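PDB 3QXB: putative Xylose isomerase from Rhodospirillum rubrum, which probably acts as a metal-dependent sugar isomerase of the xylose isomerase-like TIM-barrel family, binding iron or manganese at the mouth of its barrel. Local coordinates for residues L26-K31 / G41-D46; P104-Q109 / R157-E162; A285-P290 / A300-S305. All coordinates share one frame; numbering follows the deposited sequence.

Contact 1 of 3, residues L26-K31 / G41-D46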
loop_
_atom_site.group_PDB
_atom_site.type_symbol
_atom_site.label_atom_id
_atom_site.label_comp_id
_atom_site.label_asym_id
_atom_site.label_seq_id
_atom_site.Cartn_x
_atom_site.Cartn_y
_atom_site.Cartn_z
ATOM N N LEU A 26 8.844 -10.512 5.155
ATOM C CA LEU A 26 7.534 -10.894 5.691
ATOM C C LEU A 26 6.348 -10.292 4.959
ATOM O O LEU A 26 5.190 -10.551 5.349
ATOM C CB LEU A 26 7.488 -10.573 7.191
ATOM C CG LEU A 26 8.500 -11.382 8.012
ATOM C CD1 LEU A 26 8.410 -11.035 9.477
ATOM C CD2 LEU A 26 8.308 -12.870 7.813
ATOM N N CYS A 27 6.590 -9.541 3.881
ATOM C CA CYS A 27 5.481 -8.994 3.048
ATOM C C CYS A 27 4.442 -10.047 2.632
ATOM O O CYS A 27 3.260 -9.742 2.490
ATOM C CB CYS A 27 6.014 -8.314 1.787
ATOM S SG CYS A 27 6.988 -9.404 0.766
ATOM N N PHE A 28 4.865 -11.294 2.449
ATOM C CA PHE A 28 3.944 -12.340 2.009
ATOM C C PHE A 28 2.887 -12.643 3.059
ATOM O O PHE A 28 1.849 -13.214 2.716
ATOM C CB PHE A 28 4.722 -13.643 1.711
ATOM C CG PHE A 28 5.072 -14.420 2.956
ATOM C CD1 PHE A 28 6.257 -14.166 3.646
ATOM C CD2 PHE A 28 4.214 -15.378 3.460
ATOM C CE1 PHE A 28 6.561 -14.872 4.803
ATOM C CE2 PHE A 28 4.515 -16.083 4.618
ATOM C CZ PHE A 28 5.676 -15.813 5.298
ATOM N N ALA A 29 3.139 -12.266 4.327
ATOM C CA ALA A 29 2.280 -12.570 5.485
ATOM C C ALA A 29 1.362 -11.445 5.908
ATOM O O ALA A 29 0.532 -11.613 6.819
ATOM C CB ALA A 29 3.136 -12.994 6.696
ATOM N N VAL A 30 1.516 -10.299 5.267
ATOM C CA VAL A 30 0.750 -9.078 5.631
ATOM C C VAL A 30 -0.746 -9.366 5.680
ATOM O O VAL A 30 -1.263 -10.072 4.802
ATOM C CB VAL A 30 1.078 -7.927 4.669
ATOM C CG1 VAL A 30 0.039 -6.777 4.777
ATOM C CG2 VAL A 30 2.529 -7.472 4.891
ATOM N N LYS A 31 -1.366 -8.905 6.777
ATOM C CA LYS A 31 -2.782 -9.083 7.108
ATOM C C LYS A 31 -3.200 -10.503 7.496
ATOM O O LYS A 31 -4.328 -10.690 7.986
ATOM C CB LYS A 31 -3.723 -8.614 5.984
ATOM C CG LYS A 31 -3.469 -7.212 5.425
ATOM C CD LYS A 31 -4.627 -6.693 4.571
ATOM C CE LYS A 31 -5.748 -6.199 5.459
ATOM N NZ LYS A 31 -6.784 -5.363 4.721
ATOM N N GLY A 41 6.887 -19.715 13.507
ATOM C CA GLY A 41 6.855 -21.155 13.252
ATOM C C GLY A 41 6.666 -21.484 11.776
ATOM O O GLY A 41 7.227 -22.424 11.261
ATOM N N LEU A 42 5.870 -20.690 11.100
ATOM C CA LEU A 42 5.682 -20.776 9.665
ATOM C C LEU A 42 6.991 -20.549 8.892
ATOM O O LEU A 42 7.278 -21.272 7.961
ATOM C CB LEU A 42 4.663 -19.735 9.246
ATOM C CG LEU A 42 4.108 -19.765 7.831
ATOM C CD1 LEU A 42 2.852 -18.920 7.779
ATOM C CD2 LEU A 42 5.095 -19.296 6.805
ATOM N N VAL A 43 7.770 -19.534 9.258
ATOM C CA VAL A 43 9.022 -19.300 8.564
ATOM C C VAL A 43 9.999 -20.449 8.871
ATOM O O VAL A 43 10.722 -20.929 7.981
ATOM C CB VAL A 43 9.622 -17.953 8.945
ATOM C CG1 VAL A 43 11.060 -17.842 8.443
ATOM C CG2 VAL A 43 8.723 -16.804 8.390
ATOM N N ARG A 44 10.020 -20.890 10.120
ATOM C CA ARG A 44 10.965 -21.945 10.522
ATOM C C ARG A 44 10.608 -23.322 9.992
ATOM O O ARG A 44 11.491 -24.069 9.578
ATOM C CB ARG A 44 11.036 -22.083 12.046
ATOM C CG ARG A 44 12.108 -23.092 12.511
ATOM C CD ARG A 44 12.055 -23.313 14.020
ATOM N NE ARG A 44 10.785 -23.921 14.369
ATOM C CZ ARG A 44 10.147 -23.785 15.531
ATOM N NH1 ARG A 44 10.651 -23.050 16.523
ATOM N NH2 ARG A 44 8.982 -24.399 15.697
ATOM N N ASP A 45 9.338 -23.679 10.102
ATOM C CA ASP A 45 8.912 -25.051 9.869
ATOM C C ASP A 45 8.359 -25.231 8.465
ATOM O O ASP A 45 8.670 -26.212 7.790
ATOM C CB ASP A 45 7.864 -25.485 10.910
ATOM C CG ASP A 45 8.407 -25.462 12.351
ATOM O OD1 ASP A 45 9.615 -25.766 12.569
ATOM O OD2 ASP A 45 7.609 -25.136 13.260
ATOM N N ASP A 46 7.536 -24.295 8.020
ATOM C CA ASP A 46 6.953 -24.395 6.696
ATOM C C ASP A 46 7.866 -23.925 5.567
ATOM O O ASP A 46 7.942 -24.608 4.549
ATOM C CB ASP A 46 5.622 -23.662 6.651
ATOM C CG ASP A 46 4.609 -24.261 7.585
ATOM O OD1 ASP A 46 4.721 -25.457 7.874
ATOM O OD2 ASP A 46 3.688 -23.545 8.024
#
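Phe28 and Leu26, both on the short 3-10 turn of Leu26-Ala29, reach across to Leu42 and Val43 on one turn of the helix 36-46. The tight part is wholly apolar. CD2 of Leu42 comes up at the rim of the Phe28 ring, close to its plane, 3.8 Å from CZ, and the two side chains run past each other in opposite directions. Phe28 CG stands between its own backbone N and carbonyl carbon (chi1 79°), which swings the ring toward the helix; Ala29 CB lies over the centre of one ring face, 3.9 Å above the plane. Beside this pair, the Leu26 and Val43 side chains cross at about a right angle, with Leu26 CD2 4.0 Å from Val43 CG2. The same Val43 methyl touches the ring edge more distantly, 4.5 Å from Phe28 CZ.

The solvent side of the helix is polar: Arg44 grips its neighbour Asp45 side-on, NE to OD1 at 2.8 Å and NH2 to OD2 at 2.9 Å, a salt bridge that adds nothing to the packing against the turn.

Among its neighbours, the contact fills the layer between barrel and helices: Leu26 and Val43 both rest on Val52 of strand 51-55, whereas Phe28 meets Met302 and Leu42 meets Leu299 of helix 295-310.

Contact 2 of 3, residues P104-Q109 / R157-E162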
loop_
_atom_site.group_PDB
_atom_site.type_symbol
_atom_site.label_atom_id
_atom_site.label_comp_id
_atom_site.label_asym_id
_atom_site.label_seq_id
_atom_site.Cartn_x
_atom_site.Cartn_y
_atom_site.Cartn_z
ATOM N N PRO A 104 7.562 17.400 -2.720
ATOM C CA PRO A 104 7.696 18.744 -3.272
ATOM C C PRO A 104 7.627 19.915 -2.262
ATOM O O PRO A 104 7.843 21.039 -2.657
ATOM C CB PRO A 104 6.542 18.818 -4.281
ATOM C CG PRO A 104 5.479 17.886 -3.663
ATOM C CD PRO A 104 6.327 16.743 -3.148
ATOM N N THR A 105 7.353 19.667 -0.981
ATOM C CA THR A 105 7.467 20.711 0.045
ATOM C C THR A 105 8.387 20.223 1.138
ATOM O O THR A 105 8.533 18.985 1.348
ATOM C CB THR A 105 6.130 21.079 0.690
ATOM O OG1 THR A 105 5.713 20.003 1.547
ATOM C CG2 THR A 105 5.013 21.414 -0.404
ATOM N N LEU A 106 9.029 21.172 1.825
ATOM C CA LEU A 106 9.933 20.823 2.922
ATOM C C LEU A 106 9.141 20.130 4.037
ATOM O O LEU A 106 9.661 19.244 4.667
ATOM C CB LEU A 106 10.666 22.045 3.489
ATOM C CG LEU A 106 11.703 21.789 4.602
ATOM C CD1 LEU A 106 12.846 20.843 4.112
ATOM C CD2 LEU A 106 12.266 23.095 5.162
ATOM N N GLU A 107 7.903 20.542 4.285
ATOM C CA GLU A 107 7.093 19.863 5.310
ATOM C C GLU A 107 6.863 18.386 4.983
ATOM O O GLU A 107 6.933 17.528 5.867
ATOM C CB GLU A 107 5.739 20.566 5.503
ATOM C CG GLU A 107 5.783 21.705 6.504
ATOM C CD GLU A 107 4.399 22.298 6.813
ATOM O OE1 GLU A 107 3.340 21.744 6.446
ATOM O OE2 GLU A 107 4.382 23.363 7.413
ATOM N N LEU A 108 6.575 18.070 3.717
ATOM C CA LEU A 108 6.410 16.667 3.296
ATOM C C LEU A 108 7.731 15.927 3.384
ATOM O O LEU A 108 7.767 14.783 3.839
ATOM C CB LEU A 108 5.797 16.539 1.890
ATOM C CG LEU A 108 4.315 16.880 1.724
ATOM C CD1 LEU A 108 3.957 17.095 0.217
ATOM C CD2 LEU A 108 3.413 15.788 2.340
ATOM N N GLN A 109 8.843 16.575 3.021
ATOM C CA GLN A 109 10.171 15.946 3.214
ATOM C C GLN A 109 10.397 15.669 4.691
ATOM O O GLN A 109 10.907 14.646 5.047
ATOM C CB GLN A 109 11.312 16.803 2.657
ATOM C CG GLN A 109 11.335 16.941 1.148
ATOM C CD GLN A 109 12.495 17.757 0.711
ATOM O OE1 GLN A 109 12.425 18.990 0.741
ATOM N NE2 GLN A 109 13.624 17.082 0.382
ATOM N N ARG A 157 19.642 14.262 1.104
ATOM C CA ARG A 157 20.964 13.729 1.479
ATOM C C ARG A 157 21.383 14.190 2.882
ATOM O O ARG A 157 21.835 13.389 3.697
ATOM C CB ARG A 157 22.017 14.118 0.406
ATOM C CG ARG A 157 23.422 14.459 0.920
ATOM C CD ARG A 157 24.378 14.781 -0.243
ATOM N NE ARG A 157 24.199 16.126 -0.802
ATOM C CZ ARG A 157 24.439 16.461 -2.065
ATOM N NH1 ARG A 157 24.853 15.554 -2.920
ATOM N NH2 ARG A 157 24.230 17.704 -2.486
ATOM N N ASP A 158 21.192 15.472 3.176
ATOM C CA ASP A 158 21.493 15.997 4.490
ATOM C C ASP A 158 20.591 15.317 5.531
ATOM O O ASP A 158 21.039 14.997 6.605
ATOM C CB ASP A 158 21.340 17.525 4.548
ATOM C CG ASP A 158 22.435 18.261 3.776
ATOM O OD1 ASP A 158 23.497 17.639 3.462
ATOM O OD2 ASP A 158 22.220 19.462 3.469
HETATM N N MSE A 159 19.343 15.057 5.192
HETATM C CA MSE A 159 18.459 14.334 6.115
HETATM C C MSE A 159 18.989 12.944 6.468
HETATM O O MSE A 159 18.899 12.523 7.626
HETATM C CB MSE A 159 17.071 14.217 5.547
HETATM C CG MSE A 159 16.310 15.533 5.609
HETATM SE SE MSE A 159 14.543 15.407 4.958
HETATM C CE MSE A 159 13.982 17.112 5.439
ATOM N N TRP A 160 19.491 12.208 5.468
ATOM C CA TRP A 160 19.917 10.839 5.701
ATOM C C TRP A 160 21.172 10.814 6.549
ATOM O O TRP A 160 21.384 9.874 7.312
ATOM C CB TRP A 160 20.118 10.046 4.397
ATOM C CG TRP A 160 18.811 9.426 3.919
ATOM C CD1 TRP A 160 17.746 10.079 3.416
ATOM C CD2 TRP A 160 18.456 8.043 3.951
ATOM N NE1 TRP A 160 16.733 9.197 3.123
ATOM C CE2 TRP A 160 17.135 7.940 3.459
ATOM C CE3 TRP A 160 19.104 6.882 4.374
ATOM C CZ2 TRP A 160 16.484 6.721 3.326
ATOM C CZ3 TRP A 160 18.449 5.681 4.259
ATOM C CH2 TRP A 160 17.146 5.610 3.746
ATOM N N ILE A 161 22.003 11.836 6.407
ATOM C CA ILE A 161 23.159 11.994 7.270
ATOM C C ILE A 161 22.762 12.109 8.721
ATOM O O ILE A 161 23.289 11.391 9.562
ATOM C CB ILE A 161 24.043 13.191 6.803
ATOM C CG1 ILE A 161 24.662 12.815 5.447
ATOM C CG2 ILE A 161 25.052 13.575 7.875
ATOM C CD1 ILE A 161 25.244 13.998 4.688
ATOM N N GLU A 162 21.833 13.007 9.008
ATOM C CA GLU A 162 21.309 13.183 10.364
ATOM C C GLU A 162 20.655 11.898 10.932
ATOM O O GLU A 162 20.796 11.577 12.114
ATOM C CB GLU A 162 20.256 14.285 10.344
ATOM C CG GLU A 162 20.167 15.047 11.619
ATOM C CD GLU A 162 19.250 16.277 11.580
ATOM O OE1 GLU A 162 18.875 16.801 10.515
ATOM O OE2 GLU A 162 18.919 16.741 12.676
#
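Met159, deposited as selenomethionine, bridges the helices 106-125 and 146-170 almost alone. Its terminal methyl CE lies 3.9 Å from Gln109 CB and 4.1 Å from Leu106 CD1, so one methyl touches two residues of the first turn of helix 106-125. The selenium sits against the backbone there, 3.7 Å from Gln109 O, a van der Waals approach. Reach comes from the shape of the chain: beyond CG the Met159 side chain is extended (chi2 -178°, chi3 173°), carrying SE and CE straight out from the helix, where Met159 CA lies 8.9 Å from Gln109 CA. Leu106 leans in with CG anti to its backbone N, and its side chain crosses that of Met159 obliquely.

Around this first shell, Met159 also rests on Phe101, Ser110 and Tyr113, while Leu106 and Gln109 touch Ile155, one helical turn before Met159. Gln109 offers only its aliphatic base to the methyl; its amide NE2 is bound to the carbonyl O of Phe101, which fixes the far end of the side chain. The start of helix 106-125 is itself secured by an N-cap: Thr105 OG1 accepts from Leu108 N at 3.0 Å, with an N-H...O angle of 162°. On another side of this turn, Glu107 forms a salt bridge with Arg70 of the second subunit.

With no hydrogen bond or salt bridge between the two segments, the contact is van der Waals and largely apolar: a long, unbranched side chain links neighbouring outer helices of the barrel, and the one amide close by, that of Gln109, turns its NE2 to Phe101 O instead.

Contact 3 of 3, residues A285-P290 / A300-S305. With FE (Fe (III) ion), chain E; EDO (1,2-ethanediol), chain K.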
loop_
_atom_site.group_PDB
_atom_site.type_symbol
_atom_site.label_atom_id
_atom_site.label_comp_id
_atom_site.label_asym_id
_atom_site.label_seq_id
_atom_site.Cartn_x
_atom_site.Cartn_y
_atom_site.Cartn_z
ATOM N N ALA A 285 13.596 -13.153 -0.333
ATOM C CA ALA A 285 12.467 -13.319 -1.218
ATOM C C ALA A 285 11.444 -12.291 -0.817
ATOM O O ALA A 285 11.064 -12.259 0.348
ATOM C CB ALA A 285 11.853 -14.701 -1.097
ATOM N N GLU A 286 11.027 -11.489 -1.792
ATOM C CA GLU A 286 10.019 -10.460 -1.623
ATOM C C GLU A 286 8.909 -10.692 -2.638
ATOM O O GLU A 286 8.933 -10.163 -3.764
ATOM C CB GLU A 286 10.589 -9.046 -1.752
ATOM C CG GLU A 286 9.565 -8.002 -1.325
ATOM C CD GLU A 286 9.951 -6.569 -1.646
ATOM O OE1 GLU A 286 10.709 -6.324 -2.575
ATOM O OE2 GLU A 286 9.457 -5.673 -0.942
ATOM N N ILE A 287 7.944 -11.496 -2.196
ATOM C CA ILE A 287 6.900 -12.035 -3.048
ATOM C C ILE A 287 5.606 -11.379 -2.604
ATOM O O ILE A 287 5.281 -11.363 -1.405
ATOM C CB ILE A 287 6.776 -13.599 -2.974
ATOM C CG1 ILE A 287 8.155 -14.291 -3.066
ATOM C CG2 ILE A 287 5.780 -14.099 -4.056
ATOM C CD1 ILE A 287 8.946 -13.988 -4.313
ATOM N N LEU A 288 4.891 -10.812 -3.566
ATOM C CA LEU A 288 3.656 -10.113 -3.281
ATOM C C LEU A 288 2.453 -10.902 -3.848
ATOM O O LEU A 288 2.488 -11.447 -4.968
ATOM C CB LEU A 288 3.723 -8.689 -3.830
ATOM C CG LEU A 288 4.726 -7.742 -3.130
ATOM C CD1 LEU A 288 4.754 -6.423 -3.895
ATOM C CD2 LEU A 288 4.412 -7.512 -1.632
ATOM N N TYR A 289 1.427 -11.028 -3.027
ATOM C CA TYR A 289 0.258 -11.782 -3.390
ATOM C C TYR A 289 -0.918 -10.840 -3.335
ATOM O O TYR A 289 -1.004 -9.974 -2.435
ATOM C CB TYR A 289 0.052 -12.934 -2.416
ATOM C CG TYR A 289 1.031 -14.050 -2.565
ATOM C CD1 TYR A 289 2.197 -14.100 -1.795
ATOM C CD2 TYR A 289 0.792 -15.088 -3.466
ATOM C CE1 TYR A 289 3.114 -15.135 -1.937
ATOM C CE2 TYR A 289 1.704 -16.119 -3.612
ATOM C CZ TYR A 289 2.874 -16.132 -2.831
ATOM O OH TYR A 289 3.789 -17.155 -2.907
ATOM N N PRO A 290 -1.840 -10.983 -4.291
ATOM C CA PRO A 290 -3.072 -10.184 -4.197
ATOM C C PRO A 290 -3.737 -10.367 -2.813
ATOM O O PRO A 290 -3.700 -11.453 -2.281
ATOM C CB PRO A 290 -3.963 -10.799 -5.279
ATOM C CG PRO A 290 -3.031 -11.592 -6.185
ATOM C CD PRO A 290 -1.956 -12.077 -5.273
ATOM N N ALA A 300 0.712 -22.372 0.445
ATOM C CA ALA A 300 1.169 -23.473 -0.413
ATOM C C ALA A 300 2.161 -23.002 -1.454
ATOM O O ALA A 300 3.131 -23.670 -1.739
ATOM C CB ALA A 300 -0.031 -24.222 -1.105
ATOM N N ASP A 301 1.885 -21.858 -2.050
ATOM C CA ASP A 301 2.746 -21.334 -3.112
ATOM C C ASP A 301 4.097 -20.880 -2.606
ATOM O O ASP A 301 5.139 -21.156 -3.257
ATOM C CB ASP A 301 2.050 -20.175 -3.808
ATOM C CG ASP A 301 2.807 -19.706 -5.002
ATOM O OD1 ASP A 301 2.708 -20.379 -6.043
ATOM O OD2 ASP A 301 3.519 -18.701 -4.891
HETATM N N MSE A 302 4.101 -20.204 -1.448
HETATM C CA MSE A 302 5.337 -19.787 -0.789
HETATM C C MSE A 302 6.259 -20.952 -0.460
HETATM O O MSE A 302 7.454 -20.853 -0.662
HETATM C CB MSE A 302 5.063 -19.036 0.511
HETATM C CG MSE A 302 4.831 -17.564 0.336
HETATM SE SE MSE A 302 6.227 -16.523 -0.413
HETATM C CE MSE A 302 7.667 -16.928 0.804
ATOM N N ILE A 303 5.692 -22.036 0.071
ATOM C CA ILE A 303 6.451 -23.272 0.361
ATOM C C ILE A 303 7.048 -23.848 -0.914
ATOM O O ILE A 303 8.246 -24.208 -0.933
ATOM C CB ILE A 303 5.562 -24.339 1.035
ATOM C CG1 ILE A 303 5.101 -23.875 2.410
ATOM C CG2 ILE A 303 6.281 -25.693 1.211
ATOM C CD1 ILE A 303 3.972 -24.706 2.969
ATOM N N ALA A 304 6.251 -23.932 -1.982
ATOM C CA ALA A 304 6.751 -24.501 -3.236
ATOM C C ALA A 304 7.806 -23.550 -3.799
ATOM O O ALA A 304 8.777 -23.981 -4.372
ATOM C CB ALA A 304 5.629 -24.749 -4.237
ATOM N N SER A 305 7.624 -22.246 -3.590
ATOM C CA SER A 305 8.598 -21.262 -4.070
ATOM C C SER A 305 9.963 -21.361 -3.358
ATOM O O SER A 305 11.041 -21.409 -4.018
ATOM C CB SER A 305 7.982 -19.857 -3.964
ATOM O OG SER A 305 8.921 -18.870 -4.327
HETATM FE FE FE E . 11.939 -4.704 -3.103
HETATM C C1 EDO K . 1.997 -14.420 -6.777
HETATM O O1 EDO K . 1.066 -13.451 -7.191
HETATM C C2 EDO K . 2.678 -14.804 -8.063
HETATM O O2 EDO K . 3.846 -15.475 -7.700
HETATM O O HOH W 1 10.031 -3.686 -3.943
HETATM O O HOH W 2 11.113 -3.566 -1.309
#
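The end of the last barrel strand, 283-285, and the loop that follows carry a metal ligand on one side and pack against helix 295-310 on the other. Glu286 points away from that helix; its extended side chain binds iron through OE1 at 2.1 Å, in a site completed by Glu178, Asp213, His244 and two waters. The next residue, Ile287, turns the other way and sets CB 3.9 Å from SE of Met302, a selenomethionine.

Two residues later Tyr289 reaches the same helix. Its hydroxyl donates a short hydrogen bond of 2.5 Å from OH to Asp301 OD2, received on the anti lone pair, with the ring and carboxylate planes 83° apart. Ser257 OG also bonds to OD2 and Thr259 OG1 to OD1, so both oxygens have partners in the 257-259 loop; these contacts probably stabilise the carboxylate as an anion. Beside the hydroxyl, Met302 bends at chi2 and chi3, which folds SE back to the rim of the tyrosine ring, 3.7 Å from CE1. The selenium lies 5.0 Å from the ring centroid and 87° off its normal, a Met-aromatic contact made at the edge. An ethanediol molecule, probably from the crystallisation liquor, also touches the ring, its C1 3.6 Å from Tyr289 CD2.

Metal ligands at the C-terminal ends of the strands, with loops leading on into outer helices, are typical of metal-dependent TIM barrels, in agreement with the xylose isomerase-like family.

In the fold
The three contacts follow one another along the chain of a closed eight-stranded parallel barrel. Contact 1 joins the loop after the first strand, 22-25, to the helix that follows it; contact 3 does the same after the last strand, 283-285. Because these strands are neighbours where the barrel closes, the two centres lie only about 10 Å apart and the contacts touch, with Cys27 SG 3.6 Å from Glu286 CG. Contact 2, between outer helices 106-125 and 146-170, lies across the chain's centre, about 34 Å from contact 1 and 35 Å from contact 3, centre to centre. Contact 3 holds a metal ligand, whereas contacts 1 and 2 both reach the second subunit.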